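Side-chain contacts in hypothetical protein (Pseudomonas aeruginosa, PDB 2IGS), which is of unknown function but belongs to the DUF3218 family, which is grouped with the lysozyme clan: residues Asn75-Thr78 / Ile79-Met83; Leu96-Leu99 / Thr100-Gln104; Ala187-Phe190 / Ser191-Asn195. One frame throughout, in Å; residues are numbered along the deposited sequence.

Contact 1: Asn75-Thr78 / Ile79-Met83; sequences NGVT and IGFRM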
ATOM      1  N   ASN F  75       8.419 -47.763  28.099  1.00 22.79           N
ATOM      2  CA  ASN F  75       7.846 -46.945  29.154  1.00 23.68           C
ATOM      3  C   ASN F  75       6.464 -47.423  29.645  1.00 23.90           C
ATOM      4  O   ASN F  75       6.154 -47.346  30.842  1.00 23.72           O
ATOM      5  CB  ASN F  75       7.781 -45.485  28.723  1.00 23.80           C
ATOM      6  CG  ASN F  75       7.250 -44.589  29.814  1.00 24.27           C
ATOM      7  OD1 ASN F  75       7.917 -44.349  30.818  1.00 25.00           O
ATOM      8  ND2 ASN F  75       6.026 -44.115  29.639  1.00 26.39           N
ATOM      9  N   GLY F  76       5.645 -47.905  28.716  1.00 23.90           N
ATOM     10  CA  GLY F  76       4.369 -48.516  29.056  1.00 24.53           C
ATOM     11  C   GLY F  76       4.562 -49.721  29.943  1.00 25.02           C
ATOM     12  O   GLY F  76       3.814 -49.901  30.900  1.00 25.76           O
ATOM     13  N   VAL F  77       5.569 -50.546  29.627  1.00 25.26           N
ATOM     14  CA  VAL F  77       5.949 -51.658  30.489  1.00 25.17           C
ATOM     15  C   VAL F  77       6.270 -51.178  31.915  1.00 25.53           C
ATOM     16  O   VAL F  77       5.800 -51.777  32.891  1.00 25.82           O
ATOM     17  CB  VAL F  77       7.121 -52.527  29.916  1.00 25.26           C
ATOM     18  CG1 VAL F  77       7.476 -53.666  30.892  1.00 24.33           C
ATOM     19  CG2 VAL F  77       6.762 -53.118  28.548  1.00 24.56           C
ATOM     20  N   THR F  78       7.045 -50.110  32.057  1.00 25.77           N
ATOM     21  CA  THR F  78       7.446 -49.712  33.409  1.00 26.62           C
ATOM     22  C   THR F  78       6.272 -49.136  34.217  1.00 26.88           C
ATOM     23  O   THR F  78       6.185 -49.362  35.426  1.00 27.00           O
ATOM     24  CB  THR F  78       8.728 -48.833  33.465  1.00 26.25           C
ATOM     25  OG1 THR F  78       8.415 -47.477  33.162  1.00 27.90           O
ATOM     26  CG2 THR F  78       9.780 -49.345  32.504  1.00 26.61           C
ATOM     27  N   ILE F  79       5.370 -48.427  33.536  1.00 27.75           N
ATOM     28  CA  ILE F  79       4.101 -47.956  34.129  1.00 28.49           C
ATOM     29  C   ILE F  79       3.205 -49.109  34.614  1.00 28.96           C
ATOM     30  O   ILE F  79       2.619 -49.037  35.700  1.00 28.99           O
ATOM     31  CB  ILE F  79       3.323 -47.052  33.163  1.00 28.69           C
ATOM     32  CG1 ILE F  79       3.989 -45.675  33.084  1.00 29.38           C
ATOM     33  CG2 ILE F  79       1.862 -46.899  33.609  1.00 29.23           C
ATOM     34  CD1 ILE F  79       3.573 -44.896  31.880  1.00 32.41           C
ATOM     35  N   GLY F  80       3.115 -50.176  33.821  1.00 29.44           N
ATOM     36  CA  GLY F  80       2.450 -51.391  34.261  1.00 29.71           C
ATOM     37  C   GLY F  80       2.973 -51.847  35.617  1.00 30.54           C
ATOM     38  O   GLY F  80       2.182 -52.187  36.516  1.00 30.36           O
ATOM     39  N   PHE F  81       4.303 -51.839  35.774  1.00 30.89           N
ATOM     40  CA  PHE F  81       4.938 -52.236  37.033  1.00 30.93           C
ATOM     41  C   PHE F  81       4.675 -51.250  38.174  1.00 30.78           C
ATOM     42  O   PHE F  81       4.433 -51.666  39.306  1.00 30.80           O
ATOM     43  CB  PHE F  81       6.452 -52.458  36.856  1.00 31.60           C
ATOM     44  CG  PHE F  81       6.808 -53.785  36.234  1.00 33.00           C
ATOM     45  CD1 PHE F  81       6.975 -54.919  37.025  1.00 34.88           C
ATOM     46  CD2 PHE F  81       6.977 -53.907  34.864  1.00 34.65           C
ATOM     47  CE1 PHE F  81       7.300 -56.149  36.452  1.00 35.41           C
ATOM     48  CE2 PHE F  81       7.300 -55.141  34.285  1.00 35.22           C
ATOM     49  CZ  PHE F  81       7.460 -56.256  35.078  1.00 33.86           C
ATOM     50  N   ARG F  82       4.718 -49.953  37.880  1.00 30.69           N
ATOM     51  CA  ARG F  82       4.569 -48.925  38.917  1.00 30.73           C
ATOM     52  C   ARG F  82       3.104 -48.710  39.353  1.00 30.62           C
ATOM     53  O   ARG F  82       2.847 -48.134  40.411  1.00 30.39           O
ATOM     54  CB  ARG F  82       5.225 -47.602  38.486  1.00 30.71           C
ATOM     55  CG  ARG F  82       6.753 -47.670  38.319  1.00 31.41           C
ATOM     56  CD  ARG F  82       7.419 -46.289  38.482  1.00 30.88           C
ATOM     57  NE  ARG F  82       6.882 -45.344  37.529  1.00 32.00           N
ATOM     58  CZ  ARG F  82       6.225 -44.212  37.803  1.00 30.89           C
ATOM     59  NH1 ARG F  82       6.032 -43.790  39.041  1.00 28.12           N
ATOM     60  NH2 ARG F  82       5.781 -43.483  36.789  1.00 29.57           N
HETATM   61  N   MSE F  83       2.166 -49.165  38.518  1.00 30.70           N
HETATM   62  CA  MSE F  83       0.734 -49.191  38.826  1.00 30.56           C
HETATM   63  C   MSE F  83       0.410 -49.981  40.094  1.00 29.99           C
HETATM   64  O   MSE F  83      -0.568 -49.658  40.778  1.00 29.78           O
HETATM   65  CB  MSE F  83      -0.071 -49.770  37.646  1.00 31.04           C
HETATM   66  CG  MSE F  83      -0.427 -48.768  36.545  1.00 32.52           C
HETATM   67 SE   MSE F  83      -1.962 -47.668  37.040  0.50 37.35          SE
HETATM   68  CE  MSE F  83      -1.214 -46.713  38.520  1.00 35.50           C
TER
HETATM   69  O   HOH W   1       7.786 -45.005  34.466  1.00 46.04           O
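N75 to R82 form a regular alpha-helical run near the end of helix 63-82, where the amides of I79, G80, F81 and R82 bond in turn to the carbonyls of N75, G76, V77 and T78. The side chains add three separate pairs on different sides of this helix. N75 has CG anti to its backbone nitrogen (chi1 -177°). This brings its amide ND2 to 3.4 Å from I79 CD1, and the two side chains cross obliquely. I79 is buried. It packs on Y20 and F23 of helix 12-27 and on I95 of helix 87-113.

V77 and F81 lie side by side and point the same way, both exposed. V77 CG1 sits in the plane of the F81 ring, at its edge, 3.7 Å from CE2. The same edge meets a backbone oxygen, with F81 CD2 3.1 Å from V77 O.

T78 and R82 are joined through water. T78 OG1 is 2.9 Å from water 1. R82 NE donates to the same water over 3.2 Å. The R82 chain first passes T78 O, which accepts from R82 N, with CG 3.4 Å from that oxygen, then bends at chi3 (-58°). Its guanidinium group forms salt bridges to E86 and, through NH2, to E94 of helix 87-113. The water thus holds NE while the acids hold the terminal nitrogens.

The chemistry is divided round the helix. I79 is the buried apolar part, in contact with both neighbouring helices. V77 and F81 make an exposed apolar patch. R82 is gripped at all three of its guanidinium nitrogens, so its head is probably well fixed, and its charge is probably balanced by the two glutamates.

Contact 2: Leu96-Leu99 / Thr100-Gln104; sequences LPLL and TSMAQ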
ATOM      1  N   LEU F  96      -3.480 -39.221  34.037  1.00 27.88           N
ATOM      2  CA  LEU F  96      -4.748 -38.527  33.760  1.00 27.53           C
ATOM      3  C   LEU F  96      -4.531 -37.025  33.469  1.00 27.38           C
ATOM      4  O   LEU F  96      -5.147 -36.487  32.549  1.00 27.13           O
ATOM      5  CB  LEU F  96      -5.798 -38.795  34.861  1.00 27.39           C
ATOM      6  CG  LEU F  96      -6.126 -40.277  35.138  1.00 27.09           C
ATOM      7  CD1 LEU F  96      -7.183 -40.448  36.213  1.00 27.96           C
ATOM      8  CD2 LEU F  96      -6.539 -41.042  33.887  1.00 27.08           C
ATOM      9  N   PRO F  97      -3.640 -36.347  34.234  1.00 27.55           N
ATOM     10  CA  PRO F  97      -3.329 -34.956  33.886  1.00 27.45           C
ATOM     11  C   PRO F  97      -2.728 -34.784  32.491  1.00 27.86           C
ATOM     12  O   PRO F  97      -3.035 -33.807  31.808  1.00 28.28           O
ATOM     13  CB  PRO F  97      -2.322 -34.544  34.969  1.00 27.89           C
ATOM     14  CG  PRO F  97      -2.639 -35.462  36.138  1.00 27.10           C
ATOM     15  CD  PRO F  97      -2.928 -36.766  35.463  1.00 27.21           C
ATOM     16  N   LEU F  98      -1.890 -35.721  32.067  1.00 27.77           N
ATOM     17  CA  LEU F  98      -1.377 -35.714  30.705  1.00 27.62           C
ATOM     18  C   LEU F  98      -2.507 -35.840  29.688  1.00 27.55           C
ATOM     19  O   LEU F  98      -2.552 -35.105  28.706  1.00 27.63           O
ATOM     20  CB  LEU F  98      -0.363 -36.842  30.481  1.00 27.30           C
ATOM     21  CG  LEU F  98       0.397 -36.789  29.140  1.00 27.52           C
ATOM     22  CD1 LEU F  98       1.777 -37.460  29.271  1.00 25.43           C
ATOM     23  CD2 LEU F  98      -0.414 -37.416  27.981  1.00 24.45           C
ATOM     24  N   LEU F  99      -3.405 -36.789  29.914  1.00 27.32           N
ATOM     25  CA  LEU F  99      -4.469 -37.033  28.969  1.00 27.42           C
ATOM     26  C   LEU F  99      -5.413 -35.844  28.884  1.00 28.00           C
ATOM     27  O   LEU F  99      -5.753 -35.397  27.784  1.00 27.43           O
ATOM     28  CB  LEU F  99      -5.222 -38.297  29.337  1.00 27.27           C
ATOM     29  CG  LEU F  99      -4.448 -39.601  29.145  1.00 26.68           C
ATOM     30  CD1 LEU F  99      -5.307 -40.766  29.562  1.00 25.99           C
ATOM     31  CD2 LEU F  99      -3.974 -39.749  27.689  1.00 27.72           C
ATOM     32  N   THR F 100      -5.806 -35.342  30.059  1.00 28.36           N
ATOM     33  CA  THR F 100      -6.640 -34.149  30.194  1.00 28.92           C
ATOM     34  C   THR F 100      -6.005 -32.948  29.498  1.00 29.19           C
ATOM     35  O   THR F 100      -6.670 -32.281  28.723  1.00 29.48           O
ATOM     36  CB  THR F 100      -6.922 -33.817  31.681  1.00 28.51           C
ATOM     37  OG1 THR F 100      -7.624 -34.905  32.301  1.00 29.40           O
ATOM     38  CG2 THR F 100      -7.780 -32.596  31.812  1.00 30.78           C
ATOM     39  N   SER F 101      -4.721 -32.702  29.758  1.00 29.58           N
ATOM     40  CA  SER F 101      -4.055 -31.481  29.310  1.00 30.29           C
ATOM     41  C   SER F 101      -3.874 -31.467  27.795  1.00 29.99           C
ATOM     42  O   SER F 101      -4.137 -30.450  27.151  1.00 30.55           O
ATOM     43  CB  SER F 101      -2.720 -31.258  30.057  1.00 30.81           C
ATOM     44  OG  SER F 101      -1.568 -31.400  29.225  1.00 33.43           O
HETATM   45  N   MSE F 102      -3.459 -32.600  27.222  1.00 29.15           N
HETATM   46  CA  MSE F 102      -3.388 -32.733  25.775  1.00 28.36           C
HETATM   47  C   MSE F 102      -4.707 -32.493  25.076  1.00 28.24           C
HETATM   48  O   MSE F 102      -4.720 -31.896  24.009  1.00 29.02           O
HETATM   49  CB  MSE F 102      -2.863 -34.095  25.366  1.00 28.51           C
HETATM   50  CG  MSE F 102      -1.374 -34.203  25.441  1.00 27.53           C
HETATM   51 SE   MSE F 102      -0.658 -35.526  24.242  0.65 28.90          SE
HETATM   52  CE  MSE F 102      -2.071 -36.854  24.265  1.00 26.11           C
ATOM     53  N   ALA F 103      -5.809 -32.955  25.666  1.00 27.21           N
ATOM     54  CA  ALA F 103      -7.123 -32.815  25.053  1.00 26.56           C
ATOM     55  C   ALA F 103      -7.498 -31.341  24.984  1.00 26.19           C
ATOM     56  O   ALA F 103      -7.897 -30.852  23.939  1.00 26.35           O
ATOM     57  CB  ALA F 103      -8.169 -33.607  25.840  1.00 25.96           C
ATOM     58  N   GLN F 104      -7.331 -30.642  26.108  1.00 26.22           N
ATOM     59  CA  GLN F 104      -7.628 -29.218  26.230  1.00 26.23           C
ATOM     60  C   GLN F 104      -6.729 -28.363  25.337  1.00 25.40           C
ATOM     61  O   GLN F 104      -7.215 -27.444  24.662  1.00 25.24           O
ATOM     62  CB  GLN F 104      -7.540 -28.765  27.700  1.00 26.41           C
ATOM     63  CG  GLN F 104      -8.662 -29.336  28.586  1.00 27.40           C
ATOM     64  CD  GLN F 104      -8.422 -29.177  30.092  1.00 28.24           C
ATOM     65  OE1 GLN F 104      -7.288 -28.972  30.547  1.00 32.22           O
ATOM     66  NE2 GLN F 104      -9.499 -29.287  30.876  1.00 28.15           N
TER
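T100 turns its hydroxyl back to L96, and OG1 donates to L96 O over 2.9 Å. The torsion explains it. OG1 lies beside the backbone nitrogen and opposite the carbonyl carbon (chi1 -61°). The hydroxyl reaches the oxygen from above the carbonyl plane, 44° out of it. T100 N bonds to the same L96 O at 2.8 Å, nearly along the C=O axis. Two donors from one residue therefore grip this oxygen. P97, which follows L96, has no N-H to give to the turn before, and the helix is kinked there.

L98 and M102, a selenomethionine, lie side by side and point the same way. L98 CG is anti to its backbone nitrogen. M102 CG takes the other course, anti to its carbonyl carbon, and the chain then bends at chi3 (-34°). The touch is a loose one, with M102 CE 4.1 Å from L98 CD2.

This is the middle of helix 87-113, a buried part of a helical bundle. L98 and M102 both meet W42 of helix 35-48 and T208 of helix 203-216. L96 faces A24 and C27 of helix 12-27.

S101 is also buried. Its CB is 3.1 Å from P97 O, the acceptor of its own amide. Its OG makes a weak hydrogen bond to T168 O. A103 CB rests 3.6 Å from L99 O, which accepts from A103 N.

Contact 3: Ala187-Phe190 / Ser191-Asn195; sequences APNF and SDVFN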
ATOM      1  N   ALA F 187      25.247 -20.131  29.611  1.00 21.58           N
ATOM      2  CA  ALA F 187      24.934 -20.361  31.022  1.00 21.54           C
ATOM      3  C   ALA F 187      25.676 -21.575  31.600  1.00 21.54           C
ATOM      4  O   ALA F 187      25.898 -22.561  30.889  1.00 21.34           O
ATOM      5  CB  ALA F 187      23.421 -20.507  31.234  1.00 21.50           C
ATOM      6  N   PRO F 188      26.058 -21.511  32.896  1.00 21.93           N
ATOM      7  CA  PRO F 188      26.868 -22.597  33.468  1.00 21.74           C
ATOM      8  C   PRO F 188      26.094 -23.912  33.581  1.00 21.62           C
ATOM      9  O   PRO F 188      26.691 -24.990  33.548  1.00 21.30           O
ATOM     10  CB  PRO F 188      27.258 -22.054  34.843  1.00 21.61           C
ATOM     11  CG  PRO F 188      26.162 -21.102  35.187  1.00 22.15           C
ATOM     12  CD  PRO F 188      25.792 -20.449  33.891  1.00 21.89           C
ATOM     13  N   ASN F 189      24.769 -23.830  33.664  1.00 21.62           N
ATOM     14  CA  ASN F 189      23.947 -25.050  33.678  1.00 21.52           C
ATOM     15  C   ASN F 189      23.342 -25.518  32.326  1.00 20.69           C
ATOM     16  O   ASN F 189      22.574 -26.504  32.274  1.00 20.38           O
ATOM     17  CB  ASN F 189      22.899 -24.986  34.805  1.00 22.18           C
ATOM     18  CG  ASN F 189      21.865 -23.883  34.607  1.00 23.73           C
ATOM     19  OD1 ASN F 189      20.676 -24.097  34.873  1.00 28.56           O
ATOM     20  ND2 ASN F 189      22.300 -22.704  34.167  1.00 23.22           N
ATOM     21  N   PHE F 190      23.715 -24.845  31.231  1.00 19.57           N
ATOM     22  CA  PHE F 190      23.101 -25.127  29.918  1.00 17.79           C
ATOM     23  C   PHE F 190      23.326 -26.557  29.428  1.00 17.92           C
ATOM     24  O   PHE F 190      22.373 -27.202  28.962  1.00 16.77           O
ATOM     25  CB  PHE F 190      23.536 -24.106  28.846  1.00 17.30           C
ATOM     26  CG  PHE F 190      22.813 -24.261  27.522  1.00 15.18           C
ATOM     27  CD1 PHE F 190      21.575 -23.656  27.315  1.00 14.54           C
ATOM     28  CD2 PHE F 190      23.378 -25.002  26.487  1.00 13.07           C
ATOM     29  CE1 PHE F 190      20.891 -23.798  26.084  1.00 15.05           C
ATOM     30  CE2 PHE F 190      22.704 -25.166  25.254  1.00 13.80           C
ATOM     31  CZ  PHE F 190      21.469 -24.563  25.055  1.00 14.18           C
ATOM     32  N   SER F 191      24.568 -27.036  29.508  1.00 18.04           N
ATOM     33  CA  SER F 191      24.887 -28.391  29.063  1.00 19.56           C
ATOM     34  C   SER F 191      24.098 -29.423  29.852  1.00 19.80           C
ATOM     35  O   SER F 191      23.503 -30.338  29.264  1.00 19.98           O
ATOM     36  CB  SER F 191      26.375 -28.694  29.224  1.00 19.41           C
ATOM     37  OG  SER F 191      27.137 -27.670  28.614  1.00 23.68           O
ATOM     38  N   ASP F 192      24.116 -29.278  31.180  1.00 19.91           N
ATOM     39  CA  ASP F 192      23.301 -30.120  32.044  1.00 20.02           C
ATOM     40  C   ASP F 192      21.812 -30.070  31.665  1.00 19.61           C
ATOM     41  O   ASP F 192      21.186 -31.119  31.560  1.00 19.07           O
ATOM     42  CB  ASP F 192      23.504 -29.744  33.513  1.00 19.94           C
ATOM     43  CG  ASP F 192      24.804 -30.318  34.108  1.00 22.26           C
ATOM     44  OD1 ASP F 192      25.571 -31.035  33.414  1.00 20.50           O
ATOM     45  OD2 ASP F 192      25.061 -30.040  35.305  1.00 24.73           O
ATOM     46  N   VAL F 193      21.261 -28.865  31.471  1.00 19.72           N
ATOM     47  CA  VAL F 193      19.819 -28.684  31.174  1.00 20.00           C
ATOM     48  C   VAL F 193      19.470 -29.189  29.776  1.00 20.07           C
ATOM     49  O   VAL F 193      18.488 -29.903  29.601  1.00 20.26           O
ATOM     50  CB  VAL F 193      19.314 -27.194  31.400  1.00 20.15           C
ATOM     51  CG1 VAL F 193      17.858 -27.004  30.935  1.00 20.70           C
ATOM     52  CG2 VAL F 193      19.401 -26.810  32.869  1.00 19.30           C
ATOM     53  N   PHE F 194      20.305 -28.846  28.805  1.00 20.15           N
ATOM     54  CA  PHE F 194      20.198 -29.353  27.443  1.00 21.20           C
ATOM     55  C   PHE F 194      20.046 -30.883  27.461  1.00 21.36           C
ATOM     56  O   PHE F 194      19.161 -31.452  26.807  1.00 21.72           O
ATOM     57  CB  PHE F 194      21.453 -28.943  26.645  1.00 20.82           C
ATOM     58  CG  PHE F 194      21.394 -29.271  25.171  1.00 21.54           C
ATOM     59  CD1 PHE F 194      21.276 -30.583  24.727  1.00 22.55           C
ATOM     60  CD2 PHE F 194      21.517 -28.262  24.226  1.00 23.15           C
ATOM     61  CE1 PHE F 194      21.238 -30.874  23.373  1.00 21.78           C
ATOM     62  CE2 PHE F 194      21.503 -28.546  22.866  1.00 23.72           C
ATOM     63  CZ  PHE F 194      21.362 -29.858  22.443  1.00 21.76           C
ATOM     64  N   ASN F 195      20.897 -31.533  28.241  1.00 21.41           N
ATOM     65  CA  ASN F 195      20.958 -32.992  28.234  1.00 21.82           C
ATOM     66  C   ASN F 195      20.001 -33.775  29.123  1.00 21.09           C
ATOM     67  O   ASN F 195      19.601 -34.888  28.759  1.00 20.74           O
ATOM     68  CB  ASN F 195      22.400 -33.460  28.298  1.00 22.02           C
ATOM     69  CG  ASN F 195      23.088 -33.212  26.975  1.00 24.05           C
ATOM     70  OD1 ASN F 195      22.668 -33.761  25.959  1.00 25.91           O
ATOM     71  ND2 ASN F 195      24.067 -32.307  26.954  1.00 25.12           N
TER
HETATM   72  O   HOH W   2      27.066 -25.157  30.074  1.00 33.33           O
HETATM   73  O   HOH W   3      26.361 -27.507  32.385  1.00 24.91           O
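N189 and V193 meet where a type I beta turn, A187 to F190, runs into helix 190-200. N189 is the N-cap residue, but its side chain makes no capping bond. OD1 lies instead beside V193 CG2, 3.6 Å away, with the two side chains pointing the same way.

The amides of the first helical turn find other acceptors. F190 N bonds to A187 O and closes the turn. S191 N donates to water 2, which in turn donates to A187 O. D192 N donates to water 3 over 3.1 Å, and water 3 donates to P188 O. Two waters thus bridge the turn carbonyls to the start of the helix, serving amides that the N-cap side chain does not. From V193 on the backbone takes over. V193 N reaches N189 O at 2.8 Å, and F194 N bonds to F190 O.

Further along, S191 O accepts from N195 N and, weakly, from N195 ND2. D192 O accepts from T196 OG1.

F190 is buried against L183, L185, L148 and F134, so the helix start is packed on the small beta sheet. F194 also touches this sheet, at V132 and L148. Both phenylalanines have CG anti to the backbone nitrogen, near -174° for chi1. Their rings meet at an oblique angle, planes at 69° and centroids 5.8 Å apart. F194 CB lies over one face of the F190 ring, while F190 CE2 comes to the edge of the F194 ring, 3.5 Å from its CD2.

All three contacts are local, and none touches another. Contacts 1 and 2 lie on consecutive helices, 63-82 and 87-113, while contact 3 spans a turn and the start of helix 190-200, beside the beta sheet. The centres of contacts 1 and 2 are 19 Å apart and their nearest atoms about 8 Å. The C27-C91 disulfide, which joins helix 12-27 to helix 87-113, lies close to both: M83 of contact 1 touches C91, and L96 of contact 2 touches C27. The centre of contact 3 is 29 Å from each of the others. Contact 2 is buried, whereas contacts 1 and 3 are at the surface. The function is unknown, so none of them can be tied to an active site.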